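Lipoteichoic acid primase (Listeria monocytogenes, PDB 4UOP) belongs to the sulfatase family of alpha/beta metalloenzymes and carries a bound magnesium ion in its extracellular catalytic domain. Local coordinates at residues Asn91-Asn97 with Met326-Ile332; Val135-Arg141 with Pro168-Phe172; Asp193-Tyr197 with Gln260-Phe264; Leu204-Tyr208 with Ser271-Asp276. All coordinates share one frame; numbering follows the deposited sequence.

How the contacts relate
The four contacts illustrate how an alpha/beta sandwich is held together around its central sheet. Contacts 3 and 4 lie at two levels of the same helix, 193-209, packed along and just past the end of helix 246-271; their centres are 16 Å apart, and Phe264 CZ meets Leu204 CD1 at 4.2 Å. Contact 1, a strand pairing, touches contact 4 where Glu92 OE1 comes 4.0 Å from Trp274 NE1. Contact 2 stands apart, its nearest atoms about 10 Å from contact 4 and 12 Å from contact 3. Magnesium is bound by Glu66, Thr108, Asp284 and His285; the side chain of Asp193 in contact 3 is about 11 Å from it.

Contact 1. Residues Asn91-Asn97 with Met326-Ile332; sequences NETMYSN and MENPGEI
Met94 and Met326 pack across each other beside a short parallel strand pair. Extended beyond CG, Met94 reaches across Asn328, its CE 3.6 Å from Asn328 O. Met326 bends at its last torsion (chi3 -66°), which lays its CE on Met94 CG at 3.7 Å. Further along, Ile332 CD1 packs against Met94 CB at 3.9 Å.

Tyr95 points to the other face of the sheet. Its ring CG stands between the backbone N and the carbonyl carbon (chi1 69°), which tips the ring back across the neighbouring strand: Glu331 CA lies over one ring face, 4.2 Å from the centroid. The Glu331 chain then extends toward Asn97, whose OD1 is bound by Arg70.

Three backbone bonds fix the register: Gly330 N to Thr93 O (2.8 Å), Tyr95 N to Gly330 O (3.0 Å) and Ile332 N to Tyr95 O (2.7 Å). Ser96 OG is bonded to Gln98 N; its water link to Ile332 O is modelled too short to be certain.

Strand 94-100 is thus flanked on both edges, by 330-331 running parallel and by 319-322 running antiparallel, the latter through backbone bonds of Met94 with Leu321 and Ser96 with Phe319.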
# COMPACT_ATOMS: atom_id res chain seq x y z
N ASN B 91 -9.50 24.71 -26.87
CA ASN B 91 -9.49 25.20 -28.26
C ASN B 91 -8.13 25.20 -28.93
O ASN B 91 -8.06 25.30 -30.15
CB ASN B 91 -10.05 26.62 -28.33
CG ASN B 91 -11.55 26.67 -28.14
OD1 ASN B 91 -12.26 25.71 -28.45
ND2 ASN B 91 -12.05 27.79 -27.62
N GLU B 92 -7.06 25.14 -28.15
CA GLU B 92 -5.72 25.28 -28.72
C GLU B 92 -4.75 24.16 -28.35
O GLU B 92 -3.55 24.30 -28.56
CB GLU B 92 -5.13 26.64 -28.32
CG GLU B 92 -4.96 26.87 -26.83
CD GLU B 92 -4.32 28.21 -26.51
OE1 GLU B 92 -3.12 28.40 -26.79
OE2 GLU B 92 -5.01 29.08 -25.94
N THR B 93 -5.26 23.05 -27.81
CA THR B 93 -4.40 21.92 -27.46
C THR B 93 -5.00 20.61 -27.93
O THR B 93 -6.16 20.54 -28.36
CB THR B 93 -4.24 21.80 -25.93
OG1 THR B 93 -5.52 21.61 -25.33
CG2 THR B 93 -3.60 23.03 -25.37
N MET B 94 -4.20 19.56 -27.86
CA MET B 94 -4.74 18.21 -27.86
C MET B 94 -5.00 17.86 -26.39
O MET B 94 -4.11 18.02 -25.53
CB MET B 94 -3.75 17.24 -28.49
CG MET B 94 -3.59 17.43 -30.00
SD MET B 94 -2.31 16.33 -30.62
CE MET B 94 -2.32 16.74 -32.37
N TYR B 95 -6.20 17.42 -26.09
CA TYR B 95 -6.57 17.13 -24.71
C TYR B 95 -7.37 15.84 -24.67
O TYR B 95 -7.88 15.38 -25.70
CB TYR B 95 -7.35 18.30 -24.10
CG TYR B 95 -8.72 18.50 -24.70
CD1 TYR B 95 -8.89 19.24 -25.87
CD2 TYR B 95 -9.84 17.90 -24.12
CE1 TYR B 95 -10.16 19.40 -26.43
CE2 TYR B 95 -11.09 18.05 -24.67
CZ TYR B 95 -11.25 18.80 -25.81
OH TYR B 95 -12.51 18.93 -26.33
N SER B 96 -7.46 15.26 -23.49
CA SER B 96 -8.15 13.99 -23.31
C SER B 96 -9.19 14.03 -22.23
O SER B 96 -8.95 14.56 -21.15
CB SER B 96 -7.16 12.90 -22.96
OG SER B 96 -7.83 11.69 -22.69
N ASN B 97 -10.34 13.43 -22.52
CA ASN B 97 -11.40 13.19 -21.53
C ASN B 97 -11.39 11.77 -21.01
O ASN B 97 -12.30 11.38 -20.28
CB ASN B 97 -12.77 13.51 -22.14
CG ASN B 97 -12.92 14.97 -22.48
OD1 ASN B 97 -12.39 15.83 -21.78
ND2 ASN B 97 -13.61 15.25 -23.58
N MET B 326 0.95 23.39 -33.92
CA MET B 326 -0.05 22.32 -33.95
C MET B 326 -1.20 22.74 -34.86
O MET B 326 -1.74 23.83 -34.71
CB MET B 326 -0.58 22.05 -32.54
CG MET B 326 -1.81 21.15 -32.49
SD MET B 326 -2.47 21.01 -30.82
CE MET B 326 -1.14 20.15 -30.02
N GLU B 327 -1.58 21.88 -35.79
CA GLU B 327 -2.67 22.22 -36.72
C GLU B 327 -3.97 21.47 -36.41
O GLU B 327 -5.01 21.78 -36.96
CB GLU B 327 -2.24 21.98 -38.17
CG GLU B 327 -2.08 20.51 -38.56
CD GLU B 327 -1.55 20.35 -39.97
OE1 GLU B 327 -0.61 21.09 -40.35
OE2 GLU B 327 -2.08 19.48 -40.70
N ASN B 328 -3.89 20.52 -35.49
CA ASN B 328 -4.94 19.54 -35.26
C ASN B 328 -5.39 19.50 -33.79
O ASN B 328 -5.39 18.44 -33.19
CB ASN B 328 -4.35 18.18 -35.68
CG ASN B 328 -5.37 17.07 -35.69
OD1 ASN B 328 -6.56 17.30 -35.86
ND2 ASN B 328 -4.90 15.84 -35.51
N PRO B 329 -5.78 20.65 -33.22
CA PRO B 329 -6.19 20.64 -31.81
C PRO B 329 -7.52 19.93 -31.61
O PRO B 329 -8.34 19.88 -32.53
CB PRO B 329 -6.35 22.13 -31.48
CG PRO B 329 -6.72 22.75 -32.79
CD PRO B 329 -5.90 22.00 -33.80
N GLY B 330 -7.74 19.42 -30.41
CA GLY B 330 -9.00 18.77 -30.08
C GLY B 330 -8.82 17.53 -29.23
O GLY B 330 -7.75 17.31 -28.67
N GLU B 331 -9.89 16.76 -29.13
CA GLU B 331 -9.97 15.64 -28.20
C GLU B 331 -9.21 14.43 -28.73
O GLU B 331 -9.46 13.97 -29.84
CB GLU B 331 -11.44 15.29 -27.95
CG GLU B 331 -11.66 14.24 -26.88
CD GLU B 331 -13.13 13.94 -26.63
OE1 GLU B 331 -14.01 14.69 -27.12
OE2 GLU B 331 -13.41 12.95 -25.91
N ILE B 332 -8.28 13.93 -27.94
CA ILE B 332 -7.58 12.69 -28.25
C ILE B 332 -8.53 11.54 -27.93
O ILE B 332 -9.01 11.42 -26.80
CB ILE B 332 -6.28 12.53 -27.42
CG1 ILE B 332 -5.34 13.72 -27.64
CG2 ILE B 332 -5.57 11.24 -27.80
CD1 ILE B 332 -4.29 13.88 -26.55
O HOH W 1 -7.75 10.36 -24.73

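Contact 2. Residues Val135-Arg141 with Pro168-Phe172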
# COMPACT_ATOMS: atom_id res chain seq x y z
N VAL B 135 20.22 3.50 -10.69
CA VAL B 135 20.38 4.31 -11.89
C VAL B 135 19.18 3.96 -12.75
O VAL B 135 19.10 2.87 -13.33
CB VAL B 135 21.69 3.98 -12.64
CG1 VAL B 135 21.84 4.88 -13.87
CG2 VAL B 135 22.88 4.14 -11.71
N ILE B 136 18.23 4.88 -12.84
CA ILE B 136 16.96 4.60 -13.47
C ILE B 136 16.87 5.25 -14.84
O ILE B 136 16.95 6.47 -14.95
CB ILE B 136 15.78 5.10 -12.58
CG1 ILE B 136 15.91 4.55 -11.15
CG2 ILE B 136 14.46 4.66 -13.17
CD1 ILE B 136 14.93 5.14 -10.15
N PRO B 137 16.71 4.43 -15.90
CA PRO B 137 16.42 4.99 -17.21
C PRO B 137 15.12 5.80 -17.16
O PRO B 137 14.18 5.41 -16.48
CB PRO B 137 16.27 3.77 -18.11
CG PRO B 137 16.97 2.67 -17.39
CD PRO B 137 16.75 2.96 -15.94
N SER B 138 15.09 6.92 -17.87
CA SER B 138 14.03 7.88 -17.65
C SER B 138 13.95 8.92 -18.73
O SER B 138 14.82 9.02 -19.61
CB SER B 138 14.24 8.58 -16.31
OG SER B 138 15.25 9.56 -16.43
N MET B 139 12.88 9.70 -18.66
CA MET B 139 12.67 10.82 -19.56
C MET B 139 13.74 11.90 -19.39
O MET B 139 14.32 12.33 -20.38
CB MET B 139 11.25 11.40 -19.39
CG MET B 139 10.99 12.70 -20.12
SD MET B 139 9.28 12.93 -20.60
CE MET B 139 8.47 12.95 -19.00
N PRO B 140 13.99 12.37 -18.14
CA PRO B 140 15.05 13.37 -17.99
C PRO B 140 16.44 12.86 -18.39
O PRO B 140 17.23 13.60 -18.96
CB PRO B 140 15.00 13.74 -16.50
CG PRO B 140 14.15 12.72 -15.86
CD PRO B 140 13.23 12.20 -16.90
N ARG B 141 16.73 11.59 -18.11
CA ARG B 141 18.01 11.03 -18.49
C ARG B 141 18.16 10.99 -20.01
O ARG B 141 19.18 11.42 -20.55
CB ARG B 141 18.17 9.63 -17.89
CG ARG B 141 19.53 9.01 -18.14
CD ARG B 141 19.66 7.63 -17.49
NE ARG B 141 19.37 7.66 -16.05
CZ ARG B 141 20.21 8.10 -15.12
NH1 ARG B 141 21.43 8.55 -15.43
NH2 ARG B 141 19.84 8.09 -13.85
N PRO B 168 17.98 12.56 -8.49
CA PRO B 168 19.27 12.08 -9.02
C PRO B 168 19.20 10.69 -9.64
O PRO B 168 19.83 10.46 -10.68
CB PRO B 168 20.17 12.03 -7.77
CG PRO B 168 19.58 13.01 -6.83
CD PRO B 168 18.11 13.06 -7.11
N ALA B 169 18.45 9.78 -9.02
CA ALA B 169 18.28 8.44 -9.56
C ALA B 169 17.74 8.44 -10.98
O ALA B 169 18.16 7.63 -11.81
CB ALA B 169 17.38 7.60 -8.66
N VAL B 170 16.77 9.32 -11.27
CA VAL B 170 16.23 9.40 -12.63
C VAL B 170 17.01 10.34 -13.53
O VAL B 170 16.70 10.47 -14.70
CB VAL B 170 14.71 9.75 -12.69
CG1 VAL B 170 13.89 8.63 -12.09
CG2 VAL B 170 14.40 11.08 -12.01
N GLY B 171 18.03 11.01 -12.98
CA GLY B 171 18.95 11.78 -13.80
C GLY B 171 18.52 13.20 -14.10
O GLY B 171 18.95 13.76 -15.09
N PHE B 172 17.69 13.81 -13.24
CA PHE B 172 17.48 15.25 -13.31
C PHE B 172 18.82 15.93 -13.01
O PHE B 172 19.51 15.53 -12.06
CB PHE B 172 16.40 15.75 -12.32
CG PHE B 172 14.98 15.66 -12.86
CD1 PHE B 172 14.54 16.53 -13.84
CD2 PHE B 172 14.09 14.74 -12.35
CE1 PHE B 172 13.26 16.46 -14.34
CE2 PHE B 172 12.79 14.66 -12.83
CZ PHE B 172 12.38 15.53 -13.83
O HOH W 2 19.13 15.22 -17.48
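Ser138 and Val170 show how one helix start can be fastened to another helix end. Ser138 sits at the N-cap position of helix 139-144. Its OG, turned between the backbone N and the carbonyl carbon (chi1 77°), accepts from Arg141 N at 3.0 Å and donates to Val170 O. The latter separation is modelled as 2.4 Å, so short that its exact value is doubtful.

Ala169 O has two donors. Ile136 N supplies the sounder bond, at 2.9 Å, while Arg141 NH2 adds one that is weak by its angle although 2.7 Å long. The arginine is steadied from its own segment as well: NE gives a nearly straight bond (169°) to Ile136 O at 2.9 Å, within the guanidinium plane but arriving from above the plane of the carbonyl. A bend at chi3 (-56°) turns the group back to these two oxygens. Gly171 CA lies against one guanidinium face and Val135 CG1 against the opposite one, so the flat group is held on both faces and at its edge.

A water donates to both Pro140 O and Gly171 O. Apolar packing completes the join: Pro140 CG is centred over the Phe172 ring, 3.9 Å from its centroid, and Tyr116 meets the same ring edge-to-face. Ile136 rests on Ala169 CB and Val170 CG1.

Gly171, with positive phi and bonds back into the last turn of helix 163-169, forms a Schellman motif; the contact therefore sets a Schellman C-terminus against a serine N-cap.

Contact 3. Residues Asp193-Tyr197 with Gln260-Phe264; sequences DEVLY and QLGEF
Tyr197 N donates to Asp193 O at 3.0 Å, a helical bond whose two residues both meet the neighbouring helix, Asp193 through its CB near Gln260 CB and Tyr197 through its whole ring. Asp193 OD1 is bound by Val221 N.

The tyrosine ring carries most of the contact. Tyr197 and Phe264 form an offset stack, with centroids 4.7 Å apart and planes only 17° from parallel. The overlap is partial: Tyr197 CD1 lies over the rim of the phenylalanine face, 3.5 Å from Phe264 CG, while Phe264 CB rides on the tyrosine face. Phe264 CG lies anti to the backbone N (chi1 177°), which brings its ring over the CD1 side of the tyrosine, the two side chains crossing at about a right angle. Tyr197 CD2 comes 3.5 Å from Gln260 O, oblique to the ring. Gln260 CB meets the tyrosine at its edge, in plane, and Leu261 CD1 packs at the phenol end, 3.7 Å from Tyr197 OH.

Glu194 OE2 and Glu263 OE1 stand 4.2 Å apart, a proximity of like charges probably eased by Lys259, whose NZ makes a long, weak ion pair with Glu263 OE2.

The axes of the two short segments approach to 9.5 Å, with 16° between their directions, and Tyr197 also rests on Val63, Leu65 and Leu218. Such a pair of parallel helices laid on the parallel strands 59-65 and 214-219 is the outer layer of an alpha/beta fold of the sulfatase family.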
# COMPACT_ATOMS: atom_id res chain seq x y z
N ASP B 193 1.41 28.11 -5.22
CA ASP B 193 1.63 27.93 -6.65
C ASP B 193 2.08 29.24 -7.31
O ASP B 193 2.85 29.20 -8.26
CB ASP B 193 0.37 27.43 -7.36
CG ASP B 193 -0.01 26.00 -7.01
OD1 ASP B 193 0.74 25.29 -6.28
OD2 ASP B 193 -1.08 25.57 -7.47
N GLU B 194 1.60 30.39 -6.84
CA GLU B 194 2.07 31.66 -7.38
C GLU B 194 3.59 31.80 -7.22
O GLU B 194 4.27 32.23 -8.13
CB GLU B 194 1.38 32.87 -6.74
CG GLU B 194 1.77 34.20 -7.38
CD GLU B 194 0.86 35.36 -6.99
OE1 GLU B 194 0.13 35.25 -5.98
OE2 GLU B 194 0.86 36.38 -7.71
N VAL B 195 4.11 31.42 -6.06
CA VAL B 195 5.56 31.50 -5.81
C VAL B 195 6.30 30.45 -6.68
O VAL B 195 7.37 30.73 -7.21
CB VAL B 195 5.87 31.29 -4.31
CG1 VAL B 195 7.36 31.17 -4.06
CG2 VAL B 195 5.28 32.43 -3.48
N LEU B 196 5.70 29.27 -6.82
CA LEU B 196 6.27 28.21 -7.68
C LEU B 196 6.53 28.77 -9.07
O LEU B 196 7.67 28.73 -9.57
CB LEU B 196 5.33 27.00 -7.75
CG LEU B 196 5.65 25.93 -8.81
CD1 LEU B 196 6.93 25.21 -8.43
CD2 LEU B 196 4.49 24.97 -8.93
N TYR B 197 5.49 29.35 -9.67
CA TYR B 197 5.60 29.81 -11.04
C TYR B 197 6.47 31.06 -11.18
O TYR B 197 7.25 31.19 -12.12
CB TYR B 197 4.22 30.05 -11.65
CG TYR B 197 3.35 28.82 -11.70
CD1 TYR B 197 3.82 27.63 -12.26
CD2 TYR B 197 2.06 28.83 -11.19
CE1 TYR B 197 3.03 26.49 -12.29
CE2 TYR B 197 1.25 27.71 -11.24
CZ TYR B 197 1.75 26.52 -11.79
OH TYR B 197 0.96 25.38 -11.81
N GLN B 260 -3.46 30.58 -11.16
CA GLN B 260 -2.02 30.78 -11.14
C GLN B 260 -1.37 30.10 -12.33
O GLN B 260 -0.44 30.64 -12.91
CB GLN B 260 -1.41 30.29 -9.82
CG GLN B 260 -1.86 31.11 -8.60
CD GLN B 260 -1.66 32.61 -8.78
OE1 GLN B 260 -0.67 33.05 -9.37
NE2 GLN B 260 -2.59 33.40 -8.25
N LEU B 261 -1.91 28.96 -12.73
CA LEU B 261 -1.46 28.30 -13.97
C LEU B 261 -1.66 29.20 -15.19
O LEU B 261 -0.76 29.35 -16.02
CB LEU B 261 -2.18 26.98 -14.17
CG LEU B 261 -1.74 26.18 -15.41
CD1 LEU B 261 -0.29 25.72 -15.27
CD2 LEU B 261 -2.67 25.00 -15.63
N GLY B 262 -2.81 29.86 -15.26
CA GLY B 262 -3.09 30.80 -16.34
C GLY B 262 -2.12 31.97 -16.41
O GLY B 262 -1.71 32.40 -17.49
N GLU B 263 -1.74 32.51 -15.26
CA GLU B 263 -0.75 33.58 -15.21
C GLU B 263 0.65 33.11 -15.67
O GLU B 263 1.37 33.87 -16.33
CB GLU B 263 -0.70 34.20 -13.81
CG GLU B 263 -1.98 34.98 -13.52
CD GLU B 263 -2.06 35.54 -12.10
OE1 GLU B 263 -1.01 35.69 -11.45
OE2 GLU B 263 -3.19 35.81 -11.65
N PHE B 264 1.01 31.88 -15.30
CA PHE B 264 2.27 31.28 -15.73
C PHE B 264 2.26 31.12 -17.26
O PHE B 264 3.25 31.49 -17.92
CB PHE B 264 2.47 29.95 -15.01
CG PHE B 264 3.69 29.20 -15.41
CD1 PHE B 264 4.96 29.76 -15.27
CD2 PHE B 264 3.59 27.89 -15.85
CE1 PHE B 264 6.10 29.04 -15.62
CE2 PHE B 264 4.72 27.18 -16.19
CZ PHE B 264 5.97 27.74 -16.08

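Contact 4. Residues Leu204-Tyr208 with Ser271-Asp276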
# COMPACT_ATOMS: atom_id res chain seq x y z
N LEU B 204 13.79 29.63 -16.38
CA LEU B 204 13.45 29.19 -17.74
C LEU B 204 13.77 30.27 -18.77
O LEU B 204 14.27 29.98 -19.84
CB LEU B 204 11.98 28.80 -17.84
CG LEU B 204 11.41 27.84 -16.78
CD1 LEU B 204 10.01 27.36 -17.14
CD2 LEU B 204 12.35 26.68 -16.53
N GLU B 205 13.45 31.52 -18.43
CA GLU B 205 13.70 32.66 -19.31
C GLU B 205 15.19 32.82 -19.62
O GLU B 205 15.56 33.11 -20.75
CB GLU B 205 13.15 33.95 -18.69
CG GLU B 205 13.15 35.14 -19.64
CD GLU B 205 12.45 36.35 -19.06
OE1 GLU B 205 12.67 36.65 -17.86
OE2 GLU B 205 11.67 37.00 -19.79
N GLU B 206 16.06 32.60 -18.63
CA GLU B 206 17.49 32.71 -18.88
C GLU B 206 18.03 31.57 -19.73
O GLU B 206 18.91 31.79 -20.56
CB GLU B 206 18.27 32.89 -17.59
CG GLU B 206 18.09 34.29 -17.00
CD GLU B 206 18.14 35.42 -18.05
OE1 GLU B 206 19.24 35.70 -18.59
OE2 GLU B 206 17.08 36.05 -18.33
N GLN B 207 17.48 30.37 -19.55
CA GLN B 207 17.88 29.26 -20.41
C GLN B 207 17.43 29.51 -21.85
O GLN B 207 18.17 29.26 -22.80
CB GLN B 207 17.28 27.95 -19.90
CG GLN B 207 17.96 27.43 -18.65
CD GLN B 207 17.27 26.21 -18.09
OE1 GLN B 207 16.06 26.23 -17.83
NE2 GLN B 207 18.01 25.12 -17.97
N TYR B 208 16.21 30.02 -21.99
CA TYR B 208 15.66 30.36 -23.30
C TYR B 208 16.56 31.39 -24.03
O TYR B 208 16.90 31.21 -25.20
CB TYR B 208 14.25 30.90 -23.11
CG TYR B 208 13.58 31.46 -24.34
CD1 TYR B 208 13.25 30.64 -25.40
CD2 TYR B 208 13.27 32.81 -24.43
CE1 TYR B 208 12.62 31.16 -26.53
CE2 TYR B 208 12.63 33.34 -25.54
CZ TYR B 208 12.32 32.52 -26.59
OH TYR B 208 11.71 33.08 -27.69
N SER B 271 6.87 35.98 -23.17
CA SER B 271 8.29 35.82 -23.25
C SER B 271 8.75 35.17 -24.54
O SER B 271 9.93 35.27 -24.88
CB SER B 271 8.80 34.99 -22.08
OG SER B 271 8.37 33.64 -22.21
N GLY B 272 7.85 34.50 -25.26
CA GLY B 272 8.24 33.69 -26.43
C GLY B 272 8.49 32.21 -26.14
O GLY B 272 8.63 31.40 -27.06
N ILE B 273 8.55 31.84 -24.86
CA ILE B 273 8.82 30.44 -24.50
C ILE B 273 7.70 29.51 -24.99
O ILE B 273 7.97 28.41 -25.46
CB ILE B 273 9.07 30.30 -22.99
CG1 ILE B 273 10.39 30.97 -22.61
CG2 ILE B 273 9.13 28.84 -22.57
CD1 ILE B 273 10.52 31.25 -21.13
N TRP B 274 6.46 29.97 -24.91
CA TRP B 274 5.29 29.15 -25.29
C TRP B 274 5.40 28.67 -26.74
O TRP B 274 5.13 27.50 -27.04
CB TRP B 274 4.03 29.96 -25.12
CG TRP B 274 2.74 29.25 -25.39
CD1 TRP B 274 1.96 29.40 -26.50
CD2 TRP B 274 2.06 28.34 -24.53
NE1 TRP B 274 0.82 28.63 -26.38
CE2 TRP B 274 0.88 27.94 -25.19
CE3 TRP B 274 2.34 27.79 -23.27
CZ2 TRP B 274 -0.04 27.05 -24.63
CZ3 TRP B 274 1.44 26.91 -22.70
CH2 TRP B 274 0.25 26.55 -23.38
N ASP B 275 5.82 29.58 -27.61
CA ASP B 275 5.92 29.29 -29.04
C ASP B 275 7.15 28.48 -29.38
O ASP B 275 7.32 28.10 -30.54
CB ASP B 275 5.95 30.60 -29.84
CG ASP B 275 4.65 31.39 -29.72
OD1 ASP B 275 3.57 30.76 -29.65
OD2 ASP B 275 4.70 32.63 -29.70
N ASP B 276 7.99 28.19 -28.38
CA ASP B 276 9.19 27.39 -28.57
C ASP B 276 9.25 26.17 -27.65
O ASP B 276 10.33 25.62 -27.42
CB ASP B 276 10.43 28.27 -28.33
CG ASP B 276 11.15 28.67 -29.62
OD1 ASP B 276 10.58 28.48 -30.74
OD2 ASP B 276 12.30 29.16 -29.51
O HOH W 3 12.01 31.81 -29.96
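Apolar packing comes first, and it centres on Tyr208 and Ile273. Tyr208 CG lies anti to the backbone N (chi1 173°), sending the ring out from helix 193-209 against the turn that follows helix 246-271. Ile273 CG1 sits over one face of it, displaced toward the rim, 4.0 Å from the ring centroid and 23° off the normal. The two side chains lie alongside each other, pointing opposite ways, and Ile273 CD1 comes 3.9 Å from Glu205 CA, with Leu204 CB also nearby.

Contacts with the backbone form a second group. Tyr208 CE2 approaches Ser271 O to 3.4 Å, and the hydroxyl lies against Gly272, with Tyr208 OH 3.6 Å from Gly272 O. Gly272 has positive phi and no side chain, which leaves the phenol end room to lie so close to the chain. Ser271 OG is engaged by its own helix, bonded to Lys267 O and Leu268 O.

The polar link across the contact is a single water. It lies 2.6 Å from Tyr208 OH and donates to Asp276 OD2 at 2.7 Å. The carboxylate also comes to the edge of the ring, in its plane, with Asp276 OD2 3.6 Å from Tyr208 CE1; carboxylate and ring planes are 78° apart.

Phe214 touches Leu204 and Ile273 from the sheet side. The contact joins the turn that ends helix 246-271, within the beta-alpha-beta crossover from strand 214-219 to the parallel strand 277-283, to the end of helix 193-209.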